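PDB 6Q64: endoglycosidase, which probably hydrolyses glycosidic bonds in complex N-glycans, as a family 18 glycoside hydrolase of a gut Bacteroides. Local coordinates for residues 89-94 against 119-124; 72-77 against 98-103. The protein carries 1 engineered substitution. All coordinates share one frame; numbering follows the deposited sequence.

In the fold
Contact 2 pairs the first two strands of the TIM barrel, the parallel 72-76 and 100-102, near the centre of the chain; strand 329-333 lies on the other edge of 72-76. Contact 1, its centre about 12 Å from that of contact 2, lies farther out, where the loop between the first two strands meets helix 112-123. Along the chain the segments alternate: 72-77, 89-94, 98-103, 119-124. The two contacts touch through Leu91, which packs on Val101 of strand 100-102 and on Phe77, just after strand 72-76, so the outer layer rests directly on the paired segments of contact 2.

Contact 1 of 2, residues 89-94 against 119-124; sequences NYLKML and KFFQEV
Lys92 lies across Phe120 at about a right angle, its aliphatic chain against the ring and its amine high above one face. CB comes first, 3.5 Å from Phe120 CD1. CG then takes the position between the backbone N and the carbonyl carbon (chi1 68°), and from there the chain runs extended. CD returns to the ring, with Phe120 CD1 3.9 Å away. At the tip, NZ stands 5.5 Å from the Phe120 ring centroid and 23° off the ring normal, at most a weak cation-pi attraction; its hydrogen bonds go instead to the carbonyl oxygens of Ala45 and Ile43. Val124 CB lies over the centre of the ring on the face opposite to NZ. Phe121 meets Leu91 and Leu94. Leu91 CB makes a CH-pi contact over one face, 4.0 Å from the Phe121 centroid and offset toward the rim, while Leu91 O is 3.5 Å from Phe121 CD1. That oxygen also accepts the backbone N-H of Leu94, whose CD1 touches Phe121 CE1 at 4.1 Å. No hydrogen bond joins the two segments, but one turn back on the helix both carboxylate oxygens of Asp117 hold the loop, OD2 at Leu91 N and OD1 at Lys92 N. The loop that follows strand 72-76 is thus wedged between helix 112-123 and strand 100-102, where Leu91 and Leu94 reach Val101.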
# COMPACT_ATOMS: atom_id res chain seq x y z
N ASN A 89 8.90 4.76 -14.89
CA ASN A 89 8.64 6.02 -14.13
C ASN A 89 7.13 6.37 -14.18
O ASN A 89 6.73 7.51 -13.78
CB ASN A 89 9.53 7.17 -14.65
CG ASN A 89 11.01 6.86 -14.65
OD1 ASN A 89 11.58 6.56 -15.70
ND2 ASN A 89 11.67 6.98 -13.51
N TYR A 90 6.32 5.42 -14.63
CA TYR A 90 4.89 5.62 -14.96
C TYR A 90 3.99 4.66 -14.16
O TYR A 90 4.14 3.39 -14.27
CB TYR A 90 4.69 5.30 -16.44
CG TYR A 90 5.03 6.40 -17.40
CD1 TYR A 90 6.33 6.57 -17.87
CD2 TYR A 90 4.04 7.24 -17.89
CE1 TYR A 90 6.63 7.57 -18.76
CE2 TYR A 90 4.33 8.24 -18.80
CZ TYR A 90 5.63 8.41 -19.24
OH TYR A 90 5.90 9.43 -20.12
N LEU A 91 3.02 5.20 -13.43
CA LEU A 91 1.99 4.34 -12.78
C LEU A 91 1.24 3.56 -13.87
O LEU A 91 1.01 2.34 -13.66
CB LEU A 91 0.98 5.19 -11.99
CG LEU A 91 1.53 5.95 -10.79
CD1 LEU A 91 0.46 6.86 -10.24
CD2 LEU A 91 2.03 4.99 -9.71
N LYS A 92 0.93 4.23 -14.99
CA LYS A 92 0.01 3.70 -16.03
C LYS A 92 0.65 2.53 -16.79
O LYS A 92 -0.06 1.78 -17.48
CB LYS A 92 -0.48 4.81 -16.96
CG LYS A 92 0.55 5.44 -17.89
CD LYS A 92 -0.09 6.17 -19.06
CE LYS A 92 0.91 7.03 -19.83
NZ LYS A 92 0.25 8.10 -20.62
N MSE A 93 1.98 2.37 -16.62
CA MSE A 93 2.72 1.31 -17.31
C MSE A 93 3.03 0.14 -16.38
O MSE A 93 3.73 -0.79 -16.76
CB MSE A 93 4.05 1.85 -17.88
CG MSE A 93 3.92 2.85 -19.04
SE MSE A 93 2.62 2.31 -20.41
CE MSE A 93 0.95 3.31 -20.37
N LEU A 94 2.51 0.19 -15.15
CA LEU A 94 2.70 -0.91 -14.22
C LEU A 94 1.95 -2.11 -14.76
O LEU A 94 0.98 -1.96 -15.47
CB LEU A 94 2.12 -0.51 -12.87
CG LEU A 94 2.94 0.46 -12.05
CD1 LEU A 94 2.11 0.99 -10.88
CD2 LEU A 94 4.20 -0.24 -11.57
N LYS A 119 -4.16 10.25 -13.66
CA LYS A 119 -5.56 10.35 -14.15
C LYS A 119 -5.88 9.06 -14.94
O LYS A 119 -7.00 8.51 -14.77
CB LYS A 119 -5.81 11.64 -14.94
CG LYS A 119 -7.20 11.78 -15.56
CD LYS A 119 -7.75 13.20 -15.68
CE LYS A 119 -8.08 13.78 -14.30
NZ LYS A 119 -8.24 15.26 -14.32
N PHE A 120 -4.91 8.58 -15.72
CA PHE A 120 -5.07 7.41 -16.64
C PHE A 120 -5.13 6.15 -15.78
O PHE A 120 -6.09 5.35 -15.87
CB PHE A 120 -3.92 7.38 -17.66
CG PHE A 120 -4.10 6.29 -18.68
CD1 PHE A 120 -3.70 5.00 -18.41
CD2 PHE A 120 -4.77 6.52 -19.86
CE1 PHE A 120 -3.92 3.98 -19.32
CE2 PHE A 120 -4.98 5.51 -20.78
CZ PHE A 120 -4.55 4.24 -20.50
N PHE A 121 -4.11 5.99 -14.93
CA PHE A 121 -4.02 4.94 -13.88
C PHE A 121 -5.34 4.80 -13.12
O PHE A 121 -5.75 3.67 -12.88
CB PHE A 121 -2.91 5.28 -12.89
CG PHE A 121 -2.61 4.16 -11.93
CD1 PHE A 121 -2.22 2.92 -12.38
CD2 PHE A 121 -2.71 4.34 -10.56
CE1 PHE A 121 -1.89 1.91 -11.49
CE2 PHE A 121 -2.40 3.33 -9.68
CZ PHE A 121 -1.98 2.12 -10.15
N GLN A 122 -5.97 5.90 -12.73
CA GLN A 122 -7.22 5.87 -11.94
C GLN A 122 -8.41 5.51 -12.82
O GLN A 122 -9.08 4.59 -12.44
CB GLN A 122 -7.47 7.20 -11.24
CG GLN A 122 -6.50 7.49 -10.10
CD GLN A 122 -6.62 8.94 -9.70
OE1 GLN A 122 -7.15 9.78 -10.44
NE2 GLN A 122 -6.13 9.22 -8.51
N GLU A 123 -8.65 6.21 -13.92
CA GLU A 123 -9.94 6.20 -14.68
C GLU A 123 -10.03 5.04 -15.69
O GLU A 123 -11.16 4.60 -16.01
CB GLU A 123 -10.06 7.50 -15.47
CG GLU A 123 -10.50 8.70 -14.64
CD GLU A 123 -11.05 9.87 -15.45
OE1 GLU A 123 -11.61 10.80 -14.84
OE2 GLU A 123 -10.92 9.85 -16.70
N VAL A 124 -8.90 4.59 -16.23
CA VAL A 124 -8.87 3.59 -17.34
C VAL A 124 -8.44 2.26 -16.74
O VAL A 124 -9.18 1.30 -16.88
CB VAL A 124 -7.92 4.04 -18.48
CG1 VAL A 124 -7.65 2.91 -19.46
CG2 VAL A 124 -8.45 5.24 -19.22

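Contact 2 of 2, residues 72-77 against 98-103; sequences KGFGWF and VDFVSL
The first two strands of the TIM barrel, 72-76 and 100-102, run parallel here, their short axes 17° apart. Gly75 O accepts Ser102 N at 2.9 Å in its carbonyl plane, and Ser102 O takes Phe77 N in turn, also at 2.9 Å. Farther back, Gly73 O receives Asp99 N at 2.8 Å, with only a weak bond from Phe100 N. On the inner side Phe74 has CG anti to the backbone N (chi1 159°). Its ring meets that of Phe100 obliquely, planes at 45° and centroids 4.8 Å apart, and its CZ sits over one face of the Trp76 indole. Ser102 OG approaches the Phe74 edge in plane, 3.6 Å from CE1, and hydrogen-bonds Asp186 on strand 184-189, which in this family carries the acidic catalytic motif. An alanine at Phe74 would probably open a gap beside Phe100 and Ser102 and leave that face of the Trp76 indole without the ring atom now lying over it. At the start of the strands a side chain replaces a backbone acceptor: Asp99 OD2 takes Gly73 N at 3.0 Å through its anti lone pair. The same oxygen bonds His70, and OD1 makes a salt bridge to Arg66. With this many donors gathered round it, the buried carboxylate is likely to stay ionised and to pin the strand start.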
# COMPACT_ATOMS: atom_id res chain seq x y z
N LYS A 72 -4.76 -9.21 -4.29
CA LYS A 72 -4.40 -7.84 -4.70
C LYS A 72 -2.90 -7.76 -4.90
O LYS A 72 -2.16 -8.54 -4.28
CB LYS A 72 -4.88 -6.82 -3.67
CG LYS A 72 -6.36 -6.52 -3.79
CD LYS A 72 -6.86 -5.47 -2.83
CE LYS A 72 -8.37 -5.40 -2.88
NZ LYS A 72 -8.84 -4.18 -2.19
N GLY A 73 -2.49 -6.89 -5.82
CA GLY A 73 -1.08 -6.59 -6.08
C GLY A 73 -0.83 -5.17 -5.65
O GLY A 73 -1.65 -4.32 -6.00
N PHE A 74 0.24 -4.97 -4.89
CA PHE A 74 0.58 -3.68 -4.25
C PHE A 74 2.10 -3.48 -4.36
O PHE A 74 2.86 -4.43 -4.65
CB PHE A 74 0.06 -3.73 -2.81
CG PHE A 74 0.72 -2.75 -1.86
CD1 PHE A 74 0.22 -1.46 -1.72
CD2 PHE A 74 1.82 -3.12 -1.12
CE1 PHE A 74 0.84 -0.56 -0.88
CE2 PHE A 74 2.44 -2.21 -0.28
CZ PHE A 74 1.96 -0.93 -0.18
N GLY A 75 2.55 -2.26 -4.10
CA GLY A 75 3.97 -2.03 -3.80
C GLY A 75 4.21 -0.60 -3.37
O GLY A 75 3.33 0.29 -3.56
N TRP A 76 5.47 -0.36 -2.96
CA TRP A 76 6.02 0.98 -2.73
C TRP A 76 6.79 1.40 -3.98
O TRP A 76 7.92 0.92 -4.15
CB TRP A 76 6.89 0.97 -1.46
CG TRP A 76 6.04 0.91 -0.23
CD1 TRP A 76 5.26 1.91 0.27
CD2 TRP A 76 5.82 -0.24 0.60
NE1 TRP A 76 4.58 1.46 1.37
CE2 TRP A 76 4.90 0.15 1.60
CE3 TRP A 76 6.32 -1.55 0.62
CZ2 TRP A 76 4.49 -0.72 2.60
CZ3 TRP A 76 5.90 -2.41 1.60
CH2 TRP A 76 5.00 -2.00 2.58
N PHE A 77 6.17 2.28 -4.77
CA PHE A 77 6.67 2.83 -6.07
C PHE A 77 7.53 4.07 -5.85
O PHE A 77 7.01 5.18 -5.53
CB PHE A 77 5.47 3.17 -6.95
CG PHE A 77 5.80 3.44 -8.40
CD1 PHE A 77 6.60 2.57 -9.12
CD2 PHE A 77 5.28 4.54 -9.05
CE1 PHE A 77 6.87 2.80 -10.46
CE2 PHE A 77 5.55 4.77 -10.39
CZ PHE A 77 6.35 3.91 -11.08
N VAL A 98 -1.61 -4.97 -10.88
CA VAL A 98 -1.42 -4.12 -9.68
C VAL A 98 -2.72 -3.37 -9.37
O VAL A 98 -3.17 -2.64 -10.24
CB VAL A 98 -0.27 -3.14 -9.90
CG1 VAL A 98 -0.36 -1.96 -8.97
CG2 VAL A 98 1.08 -3.83 -9.75
N ASP A 99 -3.25 -3.49 -8.15
CA ASP A 99 -4.55 -2.89 -7.72
C ASP A 99 -4.34 -1.50 -7.16
O ASP A 99 -5.16 -0.62 -7.49
CB ASP A 99 -5.22 -3.74 -6.66
CG ASP A 99 -5.68 -5.03 -7.30
OD1 ASP A 99 -6.64 -4.96 -8.07
OD2 ASP A 99 -5.03 -6.04 -7.08
N PHE A 100 -3.30 -1.31 -6.35
CA PHE A 100 -2.98 0.02 -5.78
C PHE A 100 -1.51 0.08 -5.36
O PHE A 100 -0.83 -0.93 -5.31
CB PHE A 100 -3.91 0.34 -4.60
CG PHE A 100 -3.60 -0.36 -3.30
CD1 PHE A 100 -3.93 -1.69 -3.11
CD2 PHE A 100 -2.98 0.31 -2.26
CE1 PHE A 100 -3.65 -2.33 -1.91
CE2 PHE A 100 -2.69 -0.33 -1.06
CZ PHE A 100 -3.04 -1.65 -0.88
N VAL A 101 -1.06 1.26 -4.98
CA VAL A 101 0.38 1.49 -4.78
C VAL A 101 0.53 2.60 -3.74
O VAL A 101 -0.36 3.48 -3.62
CB VAL A 101 0.96 1.82 -6.17
CG1 VAL A 101 1.83 3.06 -6.21
CG2 VAL A 101 1.68 0.63 -6.79
N SER A 102 1.62 2.53 -3.00
CA SER A 102 2.07 3.59 -2.08
C SER A 102 3.29 4.27 -2.68
O SER A 102 4.23 3.55 -3.07
CB SER A 102 2.35 3.02 -0.72
OG SER A 102 1.13 2.88 -0.00
N LEU A 103 3.27 5.60 -2.72
CA LEU A 103 4.31 6.44 -3.34
C LEU A 103 5.41 6.72 -2.32
O LEU A 103 5.31 7.71 -1.56
CB LEU A 103 3.65 7.72 -3.85
CG LEU A 103 2.48 7.48 -4.79
CD1 LEU A 103 1.66 8.75 -5.00
CD2 LEU A 103 2.96 6.93 -6.11